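Local coordinates for unknown conserved protein BH2331 (Bacillus halodurans, PDB 1VL5) that probably transfers methyl groups from S-adenosylmethionine to an acceptor that is not known, as a putative member of the methyltransferase superfamily, at residues Leu26-Met30 with His50-Phe55; Lys61-Leu67 with Val87-Asp93; Phe104-Thr108 with Gly134-Leu138; Phe182-His188 with Ile245-Lys251. All coordinates share one frame; numbering follows the deposited sequence.

Overall arrangement
From the N terminus, helix 26-33 is the first element, and contact 1 closes a loop by setting it against helix 50-55, beyond strand 40-44. Contact 2 then pairs strands 61-66 and 87-91 across helix 69-81, and contact 3 pairs strands 104-110 and 134-142 across helix 119-129. Contact 4 closes the widest loop, joining strand 183-195 to the C-terminal strand 236-250. The four loops follow in series; none nests in or crosses another. Contacts 2, 3 and 4 lie in one sheet, strand 134-142 running beside strand 236-250, while the helices of contact 1 pack on it, touching the segments of the other three contacts.

Contact 1: residues Leu26-Met30 with His50-Phe55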
loop_
_atom_site.group_PDB
_atom_site.type_symbol
_atom_site.label_atom_id
_atom_site.label_comp_id
_atom_site.label_asym_id
_atom_site.label_seq_id
_atom_site.Cartn_x
_atom_site.Cartn_y
_atom_site.Cartn_z
ATOM N N LEU A 26 -3.934 -10.526 2.839
ATOM C CA LEU A 26 -2.605 -11.048 2.932
ATOM C C LEU A 26 -2.563 -12.405 2.268
ATOM O O LEU A 26 -1.535 -12.787 1.689
ATOM C CB LEU A 26 -2.146 -11.123 4.376
ATOM C CG LEU A 26 -1.810 -9.778 5.008
ATOM C CD1 LEU A 26 -1.414 -10.007 6.469
ATOM C CD2 LEU A 26 -0.696 -9.138 4.267
ATOM N N ALA A 27 -3.668 -13.147 2.372
ATOM C CA ALA A 27 -3.710 -14.486 1.800
ATOM C C ALA A 27 -3.496 -14.410 0.265
ATOM O O ALA A 27 -2.759 -15.197 -0.306
ATOM C CB ALA A 27 -5.026 -15.161 2.136
ATOM N N LYS A 28 -4.200 -13.496 -0.389
ATOM C CA LYS A 28 -4.020 -13.227 -1.818
ATOM C C LYS A 28 -2.590 -12.825 -2.231
ATOM O O LYS A 28 -2.027 -13.343 -3.197
ATOM C CB LYS A 28 -5.026 -12.170 -2.271
ATOM C CG LYS A 28 -4.995 -11.952 -3.775
ATOM C CD LYS A 28 -5.554 -13.157 -4.554
ATOM N N LEU A 29 -1.990 -11.925 -1.470
ATOM C CA LEU A 29 -0.564 -11.607 -1.626
ATOM C C LEU A 29 0.341 -12.820 -1.525
ATOM O O LEU A 29 1.196 -13.017 -2.374
ATOM C CB LEU A 29 -0.150 -10.583 -0.566
ATOM C CG LEU A 29 1.312 -10.105 -0.482
ATOM C CD1 LEU A 29 1.769 -9.475 -1.754
ATOM C CD2 LEU A 29 1.458 -9.083 0.627
HETATM N N MSE A 30 0.155 -13.633 -0.483
HETATM C CA MSE A 30 0.979 -14.800 -0.287
HETATM C C MSE A 30 0.845 -15.757 -1.480
HETATM O O MSE A 30 1.833 -16.270 -1.967
HETATM C CB MSE A 30 0.562 -15.528 0.984
HETATM C CG MSE A 30 0.797 -14.768 2.291
HETATM SE SE MSE A 30 2.700 -14.478 2.508
HETATM C CE MSE A 30 3.116 -16.406 2.728
ATOM N N HIS A 50 2.606 -6.309 9.426
ATOM C CA HIS A 50 1.752 -7.458 9.060
ATOM C C HIS A 50 2.271 -8.253 7.890
ATOM O O HIS A 50 1.993 -9.434 7.802
ATOM C CB HIS A 50 0.327 -7.014 8.739
ATOM C CG HIS A 50 -0.421 -6.503 9.926
ATOM N ND1 HIS A 50 0.035 -6.663 11.215
ATOM C CD2 HIS A 50 -1.601 -5.859 10.020
ATOM C CE1 HIS A 50 -0.823 -6.118 12.053
ATOM N NE2 HIS A 50 -1.829 -5.631 11.354
ATOM N N VAL A 51 2.892 -7.585 6.919
ATOM C CA VAL A 51 3.424 -8.328 5.779
ATOM C C VAL A 51 4.639 -9.198 6.202
ATOM O O VAL A 51 4.702 -10.389 5.886
ATOM C CB VAL A 51 3.705 -7.404 4.569
ATOM C CG1 VAL A 51 4.288 -8.174 3.377
ATOM C CG2 VAL A 51 2.426 -6.730 4.111
ATOM N N ALA A 52 5.615 -8.603 6.869
ATOM C CA ALA A 52 6.738 -9.347 7.358
ATOM C C ALA A 52 6.270 -10.508 8.197
ATOM O O ALA A 52 6.836 -11.606 8.125
ATOM C CB ALA A 52 7.682 -8.441 8.226
ATOM N N ASN A 53 5.269 -10.249 9.043
ATOM C CA ASN A 53 4.694 -11.285 9.911
ATOM C C ASN A 53 4.189 -12.484 9.105
ATOM O O ASN A 53 4.464 -13.630 9.448
ATOM C CB ASN A 53 3.491 -10.715 10.644
ATOM C CG ASN A 53 2.941 -11.665 11.669
ATOM O OD1 ASN A 53 3.560 -11.895 12.704
ATOM N ND2 ASN A 53 1.737 -12.189 11.403
ATOM N N ALA A 54 3.439 -12.173 8.039
ATOM C CA ALA A 54 2.882 -13.207 7.171
ATOM C C ALA A 54 3.940 -13.983 6.390
ATOM O O ALA A 54 3.792 -15.171 6.216
ATOM C CB ALA A 54 1.882 -12.579 6.212
ATOM N N PHE A 55 5.001 -13.318 5.934
ATOM C CA PHE A 55 6.007 -13.939 5.058
ATOM C C PHE A 55 7.007 -14.775 5.854
ATOM O O PHE A 55 7.503 -15.834 5.381
ATOM C CB PHE A 55 6.739 -12.870 4.216
ATOM C CG PHE A 55 6.059 -12.549 2.891
ATOM C CD1 PHE A 55 4.864 -11.887 2.850
ATOM C CD2 PHE A 55 6.622 -12.935 1.705
ATOM C CE1 PHE A 55 4.232 -11.606 1.649
ATOM C CE2 PHE A 55 6.026 -12.628 0.514
ATOM C CZ PHE A 55 4.814 -11.974 0.484
#
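The selenium of Met30, a selenomethionine, lies over one face of the Phe55 ring, 3.6 Å from SE to the ring centroid and displaced toward the CD1-CE1 side of the rim. This Met-aromatic contact suits a polarisable atom on a long, flexible chain: CG stands anti to the carbonyl carbon (chi1 -66°), the bend at chi2 sets SE over the ring, and the bend at chi3 turns CE toward the carbonyl O of Ala54. Leu29 addresses the same ring from another side, its CG in the ring plane at the edge and its CD2 3.9 Å from Phe55 CE1. The flat ring thus offers a face to one residue and an edge to the other.

The axes of the two short segments approach to 10.7 Å and cross at -55°. Helix 50-55 follows the glycine-rich turn after strand 40-44, a pattern resembling the GxGxxA turn of Rossmann-like folds, and helix 26-33 packs on its flank.

The remaining contacts are aliphatic. Leu26 spreads its two methyls on the facing side of helix 50-55: CD2 meets Val51 CG2 at 3.9 Å, whereas CD1 sits near His50 O and 4.2 Å from Ala54 CB. The small side chain of Ala54 leaves room for both Leu26 and Met30. The other branch of Val51, CG1, lies 4.0 Å from Leu29 CD2. Behind this layer Val51 and Phe55 rest on Thr108 of strand 104-110.

Contact 2: residues Lys61-Leu67 with Val87-Asp93; sequences KVVAFDL and VEYVQGD
Val63 and Val90 meet through branched methyls, CG1 of the first 3.6 Å from CG2 of the second, on the sheet face that also carries Phe65. These strands are the ends of a beta-alpha-beta crossover through helix 69-81, part of the Rossmann-like methyltransferase fold, and they run parallel with a twist of 24°. Beta-branched valines suit the extended chain; on this face Val90 touches Phe99, whose ring Phe65 meets edge-to-face. The Phe65 ring, with CG anti to its backbone N (chi1 -179°), reaches along the neighbouring strand: Val90 CG1 lies in its plane at the edge, and CZ comes 3.3 Å from Gly92 C. Gly92, lacking a side chain, lets the ring press against the main chain. On the reverse face, toward helix 69-81, the small Ala64 CB touches Val87 CG1 and Tyr89 CD2, and Val87 CG1 also lies over one face of the Tyr89 ring, toward the rim.

The backbone ladder alternates regularly, from Glu88 N to Val62 O through to Gly92 N on Asp66 O, 2.8 Å, where the donor stands above the carbonyl plane. Asp66 ends the strand; its OD2 is bound by Gly47 N of the glycine-rich turn, and OD1 accepts from Leu67 N. At the other end of the pair the extended chain of Lys61 carries NZ to within 2.7 Å of Glu88 OE1, a salt bridge that meets this oxygen on its anti side, 31° out of the carboxylate plane.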
loop_
_atom_site.group_PDB
_atom_site.type_symbol
_atom_site.label_atom_id
_atom_site.label_comp_id
_atom_site.label_asym_id
_atom_site.label_seq_id
_atom_site.Cartn_x
_atom_site.Cartn_y
_atom_site.Cartn_z
ATOM N N LYS A 61 14.701 -15.245 5.414
ATOM C CA LYS A 61 14.881 -14.054 6.245
ATOM C C LYS A 61 14.027 -12.913 5.764
ATOM O O LYS A 61 13.820 -12.751 4.553
ATOM C CB LYS A 61 16.328 -13.609 6.168
ATOM C CG LYS A 61 16.545 -12.257 6.823
ATOM C CD LYS A 61 17.958 -12.039 7.310
ATOM C CE LYS A 61 18.081 -10.646 7.898
ATOM N NZ LYS A 61 19.488 -10.366 8.065
ATOM N N VAL A 62 13.563 -12.085 6.699
ATOM C CA VAL A 62 12.822 -10.853 6.371
ATOM C C VAL A 62 13.511 -9.635 7.013
ATOM O O VAL A 62 13.891 -9.667 8.185
ATOM C CB VAL A 62 11.351 -10.884 6.840
ATOM C CG1 VAL A 62 10.609 -9.614 6.381
ATOM C CG2 VAL A 62 10.605 -12.171 6.345
ATOM N N VAL A 63 13.653 -8.558 6.236
ATOM C CA VAL A 63 14.051 -7.292 6.774
ATOM C C VAL A 63 12.817 -6.441 6.803
ATOM O O VAL A 63 12.262 -6.135 5.765
ATOM C CB VAL A 63 15.169 -6.623 5.952
ATOM C CG1 VAL A 63 15.471 -5.247 6.461
ATOM C CG2 VAL A 63 16.432 -7.497 5.969
ATOM N N ALA A 64 12.388 -6.047 7.999
ATOM C CA ALA A 64 11.259 -5.126 8.180
ATOM C C ALA A 64 11.819 -3.725 8.277
ATOM O O ALA A 64 12.573 -3.392 9.215
ATOM C CB ALA A 64 10.482 -5.526 9.462
ATOM N N PHE A 65 11.435 -2.884 7.320
ATOM C CA PHE A 65 12.095 -1.610 7.083
ATOM C C PHE A 65 11.108 -0.445 7.213
ATOM O O PHE A 65 10.050 -0.431 6.541
ATOM C CB PHE A 65 12.631 -1.704 5.653
ATOM C CG PHE A 65 13.372 -0.511 5.162
ATOM C CD1 PHE A 65 14.634 -0.177 5.684
ATOM C CD2 PHE A 65 12.870 0.239 4.112
ATOM C CE1 PHE A 65 15.345 0.895 5.186
ATOM C CE2 PHE A 65 13.585 1.305 3.620
ATOM C CZ PHE A 65 14.844 1.629 4.195
ATOM N N ASP A 66 11.450 0.559 8.011
ATOM C CA ASP A 66 10.606 1.742 8.088
ATOM C C ASP A 66 11.401 2.935 8.611
ATOM O O ASP A 66 12.571 2.816 9.000
ATOM C CB ASP A 66 9.342 1.520 8.924
ATOM C CG ASP A 66 8.106 2.205 8.346
ATOM O OD1 ASP A 66 8.230 3.375 7.870
ATOM O OD2 ASP A 66 7.008 1.580 8.367
ATOM N N LEU A 67 10.743 4.078 8.602
ATOM C CA LEU A 67 11.413 5.359 8.773
ATOM C C LEU A 67 11.914 5.641 10.182
ATOM O O LEU A 67 12.910 6.316 10.315
ATOM C CB LEU A 67 10.483 6.479 8.381
ATOM C CG LEU A 67 10.325 6.779 6.915
ATOM C CD1 LEU A 67 9.099 7.649 6.749
ATOM C CD2 LEU A 67 11.550 7.463 6.330
ATOM N N VAL A 87 13.593 -12.166 11.668
ATOM C CA VAL A 87 13.253 -10.853 11.126
ATOM C C VAL A 87 14.253 -9.858 11.702
ATOM O O VAL A 87 14.493 -9.822 12.922
ATOM C CB VAL A 87 11.819 -10.364 11.493
ATOM C CG1 VAL A 87 11.552 -8.972 10.872
ATOM C CG2 VAL A 87 10.736 -11.388 11.074
ATOM N N GLU A 88 14.810 -9.054 10.816
ATOM C CA GLU A 88 15.727 -7.972 11.164
ATOM C C GLU A 88 15.032 -6.623 10.905
ATOM O O GLU A 88 14.476 -6.407 9.823
ATOM C CB GLU A 88 16.997 -8.078 10.327
ATOM C CG GLU A 88 18.022 -6.970 10.712
ATOM C CD GLU A 88 19.444 -7.210 10.182
ATOM O OE1 GLU A 88 19.563 -7.917 9.148
ATOM O OE2 GLU A 88 20.425 -6.687 10.815
ATOM N N TYR A 89 15.067 -5.733 11.894
ATOM C CA TYR A 89 14.391 -4.431 11.838
ATOM C C TYR A 89 15.438 -3.380 11.480
ATOM O O TYR A 89 16.523 -3.291 12.105
ATOM C CB TYR A 89 13.694 -4.145 13.187
ATOM C CG TYR A 89 12.713 -5.278 13.566
ATOM C CD1 TYR A 89 13.137 -6.399 14.246
ATOM C CD2 TYR A 89 11.372 -5.224 13.182
ATOM C CE1 TYR A 89 12.246 -7.449 14.553
ATOM C CE2 TYR A 89 10.481 -6.258 13.443
ATOM C CZ TYR A 89 10.930 -7.369 14.167
ATOM O OH TYR A 89 10.057 -8.401 14.450
ATOM N N VAL A 90 15.139 -2.598 10.441
ATOM C CA VAL A 90 16.093 -1.661 9.863
ATOM C C VAL A 90 15.398 -0.338 9.532
ATOM O O VAL A 90 14.321 -0.304 8.945
ATOM C CB VAL A 90 16.786 -2.243 8.568
ATOM C CG1 VAL A 90 17.753 -1.193 7.922
ATOM C CG2 VAL A 90 17.539 -3.566 8.892
ATOM N N GLN A 91 16.023 0.759 9.917
ATOM C CA GLN A 91 15.416 2.049 9.760
ATOM C C GLN A 91 15.931 2.694 8.482
ATOM O O GLN A 91 17.110 2.538 8.133
ATOM C CB GLN A 91 15.774 2.876 10.984
ATOM C CG GLN A 91 15.220 4.260 11.024
ATOM C CD GLN A 91 15.788 5.050 12.227
ATOM O OE1 GLN A 91 15.815 4.550 13.364
ATOM N NE2 GLN A 91 16.249 6.265 11.968
ATOM N N GLY A 92 15.047 3.402 7.764
ATOM C CA GLY A 92 15.454 4.182 6.606
ATOM C C GLY A 92 14.290 4.548 5.687
ATOM O O GLY A 92 13.116 4.194 5.922
ATOM N N ASP A 93 14.652 5.175 4.591
ATOM C CA ASP A 93 13.680 5.730 3.639
ATOM C C ASP A 93 13.558 4.861 2.384
ATOM O O ASP A 93 14.558 4.503 1.780
ATOM C CB ASP A 93 14.069 7.178 3.284
ATOM C CG ASP A 93 12.963 7.899 2.480
ATOM O OD1 ASP A 93 12.330 7.267 1.632
ATOM O OD2 ASP A 93 12.656 9.070 2.723
#

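Contact 3: residues Phe104-Thr108 with Gly134-Leu138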
loop_
_atom_site.group_PDB
_atom_site.type_symbol
_atom_site.label_atom_id
_atom_site.label_comp_id
_atom_site.label_asym_id
_atom_site.label_seq_id
_atom_site.Cartn_x
_atom_site.Cartn_y
_atom_site.Cartn_z
ATOM N N PHE A 104 17.988 -8.774 -2.392
ATOM C CA PHE A 104 16.730 -9.431 -2.058
ATOM C C PHE A 104 16.134 -10.262 -3.167
ATOM O O PHE A 104 16.180 -9.877 -4.326
ATOM C CB PHE A 104 15.728 -8.341 -1.568
ATOM C CG PHE A 104 16.206 -7.625 -0.334
ATOM C CD1 PHE A 104 16.167 -8.274 0.907
ATOM C CD2 PHE A 104 16.839 -6.394 -0.408
ATOM C CE1 PHE A 104 16.644 -7.650 2.037
ATOM C CE2 PHE A 104 17.341 -5.758 0.747
ATOM C CZ PHE A 104 17.236 -6.425 1.979
ATOM N N HIS A 105 15.493 -11.398 -2.822
ATOM C CA HIS A 105 14.646 -12.087 -3.796
ATOM C C HIS A 105 13.296 -11.407 -3.991
ATOM O O HIS A 105 12.731 -11.433 -5.093
ATOM C CB HIS A 105 14.440 -13.526 -3.387
ATOM C CG HIS A 105 15.726 -14.266 -3.175
ATOM N ND1 HIS A 105 16.404 -14.240 -1.976
ATOM C CD2 HIS A 105 16.454 -15.045 -4.006
ATOM C CE1 HIS A 105 17.475 -15.010 -2.068
ATOM N NE2 HIS A 105 17.535 -15.505 -3.291
ATOM N N ILE A 106 12.778 -10.796 -2.908
ATOM C CA ILE A 106 11.462 -10.175 -2.907
ATOM C C ILE A 106 11.509 -8.826 -2.226
ATOM O O ILE A 106 12.131 -8.678 -1.216
ATOM C CB ILE A 106 10.390 -11.092 -2.205
ATOM C CG1 ILE A 106 10.279 -12.440 -2.911
ATOM C CG2 ILE A 106 9.028 -10.378 -2.190
ATOM C CD1 ILE A 106 9.372 -13.446 -2.220
ATOM N N VAL A 107 10.858 -7.827 -2.815
ATOM C CA VAL A 107 10.560 -6.602 -2.103
ATOM C C VAL A 107 9.057 -6.542 -2.019
ATOM O O VAL A 107 8.379 -6.667 -3.039
ATOM C CB VAL A 107 11.117 -5.341 -2.811
ATOM C CG1 VAL A 107 10.711 -4.086 -2.070
ATOM C CG2 VAL A 107 12.601 -5.384 -2.894
ATOM N N THR A 108 8.540 -6.353 -0.814
ATOM C CA THR A 108 7.126 -6.112 -0.605
ATOM C C THR A 108 6.845 -4.712 -0.097
ATOM O O THR A 108 7.654 -4.111 0.634
ATOM C CB THR A 108 6.477 -7.116 0.405
ATOM O OG1 THR A 108 7.263 -7.270 1.611
ATOM C CG2 THR A 108 6.298 -8.416 -0.211
ATOM N N GLY A 134 14.343 -11.411 -9.367
ATOM C CA GLY A 134 13.563 -11.164 -8.149
ATOM C C GLY A 134 12.258 -10.474 -8.441
ATOM O O GLY A 134 12.000 -10.076 -9.600
ATOM N N GLN A 135 11.391 -10.361 -7.430
ATOM C CA GLN A 135 10.092 -9.761 -7.699
ATOM C C GLN A 135 9.717 -8.648 -6.716
ATOM O O GLN A 135 10.081 -8.683 -5.562
ATOM C CB GLN A 135 8.998 -10.834 -7.709
ATOM C CG GLN A 135 8.962 -11.674 -6.394
ATOM C CD GLN A 135 7.763 -12.620 -6.298
ATOM O OE1 GLN A 135 6.640 -12.260 -6.652
ATOM N NE2 GLN A 135 7.992 -13.825 -5.777
ATOM N N LEU A 136 8.970 -7.673 -7.221
ATOM C CA LEU A 136 8.335 -6.652 -6.405
ATOM C C LEU A 136 6.863 -7.014 -6.307
ATOM O O LEU A 136 6.217 -7.226 -7.306
ATOM C CB LEU A 136 8.476 -5.275 -7.057
ATOM C CG LEU A 136 7.631 -4.164 -6.445
ATOM C CD1 LEU A 136 8.019 -3.811 -5.038
ATOM C CD2 LEU A 136 7.735 -2.924 -7.394
ATOM N N LEU A 137 6.355 -7.019 -5.079
ATOM C CA LEU A 137 4.964 -7.210 -4.778
ATOM C C LEU A 137 4.462 -5.924 -4.141
ATOM O O LEU A 137 4.785 -5.621 -3.002
ATOM C CB LEU A 137 4.829 -8.424 -3.835
ATOM C CG LEU A 137 5.148 -9.782 -4.510
ATOM C CD1 LEU A 137 5.535 -10.841 -3.485
ATOM C CD2 LEU A 137 4.024 -10.320 -5.364
ATOM N N LEU A 138 3.613 -5.189 -4.859
ATOM C CA LEU A 138 3.151 -3.885 -4.427
ATOM C C LEU A 138 1.650 -3.840 -4.352
ATOM O O LEU A 138 0.969 -4.214 -5.312
ATOM C CB LEU A 138 3.655 -2.845 -5.416
ATOM C CG LEU A 138 3.312 -1.354 -5.301
ATOM C CD1 LEU A 138 3.788 -0.756 -4.018
ATOM C CD2 LEU A 138 3.944 -0.619 -6.471
#
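Ile106 and Gln135 lie side by side and point the same way, the isoleucine CG1 3.8 Å from the glutamine CG. Farther along the same face, Leu137 CD1 meets Ile106 CG2 at 3.8 Å, and Thr108 CG2 rests on Leu137 CB. On the other face Val107 CG1 and Leu136 CD1 are 4.0 Å apart. Apolar, mostly branched residues suit a strand pair covered on both faces, and Gly134 lets the chain pass close to His105 O, where a CB would collide with that oxygen.

Three hydrogen bonds set the parallel register: Gln135 N to His105 O, Val107 N to Gln135 O at 3.0 Å, and Leu137 N to Val107 O at 2.9 Å, the last nearly straight at 172°.

Outside partners fix the polar ends. Gln135 places CG between its backbone N and carbonyl carbon (chi1 55°), and its extended chain carries the buried amide alongside Ile106; there OE1 accepts from Lys248 NZ and NE2 donates to Ala33 O, which together fix the amide's rotation. Thr108 OG1 is hydrogen-bonded to Asp43 OD1, tying this strand to strand 40-44 beside it, and His105 ND1 is hydrogen-bonded to the backbone N of Glu40.

The pair lies within the sheet of the Rossmann-like fold: strand 40-44 flanks strand 104-110, antiparallel strand 236-250 flanks strand 134-142, and helix 119-129, which lies in the connection between them, covers the face of Val107.

Contact 4: residues Phe182-His188 with Ile245-Lys251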
loop_
_atom_site.group_PDB
_atom_site.type_symbol
_atom_site.label_atom_id
_atom_site.label_comp_id
_atom_site.label_asym_id
_atom_site.label_seq_id
_atom_site.Cartn_x
_atom_site.Cartn_y
_atom_site.Cartn_z
ATOM N N PHE A 182 11.182 -2.793 -14.563
ATOM C CA PHE A 182 10.449 -3.963 -14.114
ATOM C C PHE A 182 9.591 -4.458 -15.266
ATOM O O PHE A 182 9.120 -3.653 -16.085
ATOM C CB PHE A 182 9.501 -3.615 -12.957
ATOM C CG PHE A 182 10.147 -3.589 -11.620
ATOM C CD1 PHE A 182 10.471 -4.760 -10.991
ATOM C CD2 PHE A 182 10.370 -2.382 -10.960
ATOM C CE1 PHE A 182 11.035 -4.758 -9.762
ATOM C CE2 PHE A 182 10.930 -2.359 -9.726
ATOM C CZ PHE A 182 11.276 -3.556 -9.111
ATOM N N GLU A 183 9.353 -5.761 -15.296
ATOM C CA GLU A 183 8.345 -6.329 -16.208
ATOM C C GLU A 183 7.192 -6.873 -15.381
ATOM O O GLU A 183 7.337 -7.811 -14.642
ATOM C CB GLU A 183 8.937 -7.406 -17.096
ATOM C CG GLU A 183 9.914 -6.856 -18.137
ATOM C CD GLU A 183 10.573 -7.911 -18.990
ATOM O OE1 GLU A 183 10.612 -9.105 -18.633
ATOM O OE2 GLU A 183 11.091 -7.535 -20.036
ATOM N N LEU A 184 6.071 -6.192 -15.463
ATOM C CA LEU A 184 4.856 -6.598 -14.835
ATOM C C LEU A 184 4.501 -8.010 -15.288
ATOM O O LEU A 184 4.630 -8.357 -16.448
ATOM C CB LEU A 184 3.725 -5.642 -15.188
ATOM C CG LEU A 184 2.402 -5.945 -14.473
ATOM C CD1 LEU A 184 2.479 -5.698 -12.949
ATOM C CD2 LEU A 184 1.287 -5.145 -15.059
ATOM N N GLU A 185 4.134 -8.833 -14.331
ATOM C CA GLU A 185 3.610 -10.171 -14.600
ATOM C C GLU A 185 2.113 -10.210 -14.355
ATOM O O GLU A 185 1.418 -10.752 -15.162
ATOM C CB GLU A 185 4.337 -11.203 -13.731
ATOM C CG GLU A 185 5.782 -11.391 -14.182
ATOM C CD GLU A 185 6.533 -12.495 -13.526
ATOM O OE1 GLU A 185 6.058 -13.052 -12.511
ATOM O OE2 GLU A 185 7.631 -12.799 -14.079
ATOM N N GLU A 186 1.632 -9.648 -13.236
ATOM C CA GLU A 186 0.246 -9.730 -12.836
ATOM C C GLU A 186 -0.182 -8.465 -12.128
ATOM O O GLU A 186 0.547 -7.929 -11.288
ATOM C CB GLU A 186 -0.029 -10.903 -11.857
ATOM C CG GLU A 186 0.417 -12.240 -12.352
ATOM C CD GLU A 186 0.111 -13.354 -11.351
ATOM O OE1 GLU A 186 -1.029 -13.345 -10.835
ATOM O OE2 GLU A 186 0.997 -14.229 -11.142
ATOM N N LEU A 187 -1.374 -8.016 -12.482
ATOM C CA LEU A 187 -2.083 -6.887 -11.851
ATOM C C LEU A 187 -3.487 -7.393 -11.472
ATOM O O LEU A 187 -4.217 -7.859 -12.319
ATOM C CB LEU A 187 -2.106 -5.668 -12.809
ATOM C CG LEU A 187 -3.178 -4.596 -12.502
ATOM C CD1 LEU A 187 -2.967 -3.993 -11.181
ATOM C CD2 LEU A 187 -3.244 -3.459 -13.558
ATOM N N HIS A 188 -3.815 -7.395 -10.178
ATOM C CA HIS A 188 -5.127 -7.814 -9.664
ATOM C C HIS A 188 -5.770 -6.583 -9.034
ATOM O O HIS A 188 -5.092 -5.825 -8.320
ATOM C CB HIS A 188 -4.938 -8.919 -8.607
ATOM C CG HIS A 188 -4.297 -10.157 -9.160
ATOM N ND1 HIS A 188 -5.031 -11.261 -9.538
ATOM C CD2 HIS A 188 -2.998 -10.456 -9.431
ATOM C CE1 HIS A 188 -4.208 -12.190 -10.003
ATOM N NE2 HIS A 188 -2.967 -11.735 -9.931
ATOM N N ILE A 245 -5.101 -2.297 -5.674
ATOM C CA ILE A 245 -4.383 -3.197 -6.538
ATOM C C ILE A 245 -3.283 -3.968 -5.856
ATOM O O ILE A 245 -2.751 -3.565 -4.812
ATOM C CB ILE A 245 -3.764 -2.426 -7.743
ATOM C CG1 ILE A 245 -2.886 -1.300 -7.248
ATOM C CG2 ILE A 245 -4.930 -1.855 -8.655
ATOM C CD1 ILE A 245 -2.272 -0.467 -8.353
ATOM N N LEU A 246 -2.929 -5.063 -6.514
ATOM C CA LEU A 246 -1.803 -5.905 -6.180
ATOM C C LEU A 246 -1.066 -6.183 -7.482
ATOM O O LEU A 246 -1.634 -6.805 -8.406
ATOM C CB LEU A 246 -2.325 -7.215 -5.560
ATOM C CG LEU A 246 -1.494 -8.356 -4.943
ATOM C CD1 LEU A 246 -2.442 -9.480 -4.639
ATOM C CD2 LEU A 246 -0.469 -8.888 -5.833
HETATM N N MSE A 247 0.200 -5.743 -7.526
HETATM C CA MSE A 247 1.095 -5.993 -8.645
HETATM C C MSE A 247 2.294 -6.890 -8.282
HETATM O O MSE A 247 2.863 -6.767 -7.188
HETATM C CB MSE A 247 1.528 -4.658 -9.248
HETATM C CG MSE A 247 0.394 -3.844 -9.750
HETATM SE SE MSE A 247 0.990 -1.995 -10.179
HETATM C CE MSE A 247 1.164 -1.493 -8.379
ATOM N N LYS A 248 2.568 -7.860 -9.159
ATOM C CA LYS A 248 3.732 -8.710 -9.135
ATOM C C LYS A 248 4.522 -8.318 -10.374
ATOM O O LYS A 248 4.043 -8.537 -11.501
ATOM C CB LYS A 248 3.309 -10.193 -9.237
ATOM C CG LYS A 248 4.434 -11.226 -9.142
ATOM C CD LYS A 248 3.904 -12.641 -9.445
ATOM C CE LYS A 248 4.941 -13.674 -9.322
ATOM N NZ LYS A 248 5.178 -14.143 -7.927
ATOM N N ALA A 249 5.677 -7.694 -10.164
ATOM C CA ALA A 249 6.540 -7.214 -11.235
ATOM C C ALA A 249 7.916 -7.889 -11.102
ATOM O O ALA A 249 8.440 -8.010 -10.015
ATOM C CB ALA A 249 6.693 -5.695 -11.166
ATOM N N ARG A 250 8.467 -8.377 -12.211
ATOM C CA ARG A 250 9.757 -9.060 -12.247
ATOM C C ARG A 250 10.907 -8.141 -12.615
ATOM O O ARG A 250 10.806 -7.337 -13.549
ATOM C CB ARG A 250 9.649 -10.193 -13.257
ATOM C CG ARG A 250 10.785 -11.179 -13.320
ATOM C CD ARG A 250 10.837 -12.084 -12.098
ATOM N NE ARG A 250 9.609 -12.806 -11.850
ATOM C CZ ARG A 250 9.383 -13.506 -10.751
ATOM N NH1 ARG A 250 10.329 -13.599 -9.826
ATOM N NH2 ARG A 250 8.239 -14.166 -10.590
ATOM N N LYS A 251 11.995 -8.219 -11.846
ATOM C CA LYS A 251 13.307 -7.748 -12.313
ATOM C C LYS A 251 13.902 -8.865 -13.215
ATOM O O LYS A 251 14.106 -9.990 -12.775
ATOM C CB LYS A 251 14.265 -7.461 -11.183
ATOM C CG LYS A 251 15.684 -7.144 -11.577
ATOM C CD LYS A 251 16.433 -6.488 -10.402
ATOM C CE LYS A 251 17.828 -5.907 -10.812
ATOM N NZ LYS A 251 18.618 -5.504 -9.607
#
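The carbonyl O of Lys248 is gripped by two backbone donors in succession, Glu185 N at 2.8 Å and Glu186 N at 3.2 Å, both in the carbonyl plane. Taking two residues against one makes this a classic beta bulge in the antiparallel pair 183-188 and 245-250, and it turns Glu185 toward the opposite strand. Arg250 then takes the Glu185 carboxylate side-on: NE donates to OE2 at 3.0 Å, from above the carboxylate plane, and NH2 to OE1 at 3.1 Å, the carboxylate and guanidinium planes 52° apart. The aliphatic arm of Arg250 bends at chi2 and chi3 (71° and 56°), bringing NE and NH2 to the carboxylate while NH1 bonds Gly133 O.

This antiparallel pair extends the methyltransferase sheet, strand 236-250 also pairing with strand 134-142. Lys248 runs alongside Glu186 toward Gln135 OE1 and Ile32 O, which its NZ binds. Glu186 OE1 accepts from His188 NE2 at 2.7 Å in the ring plane. On the reverse face Leu187 CD1 touches both Met247 CG and Ile245 CG2, and Phe182 CB and CD1 touch Ala249 CB.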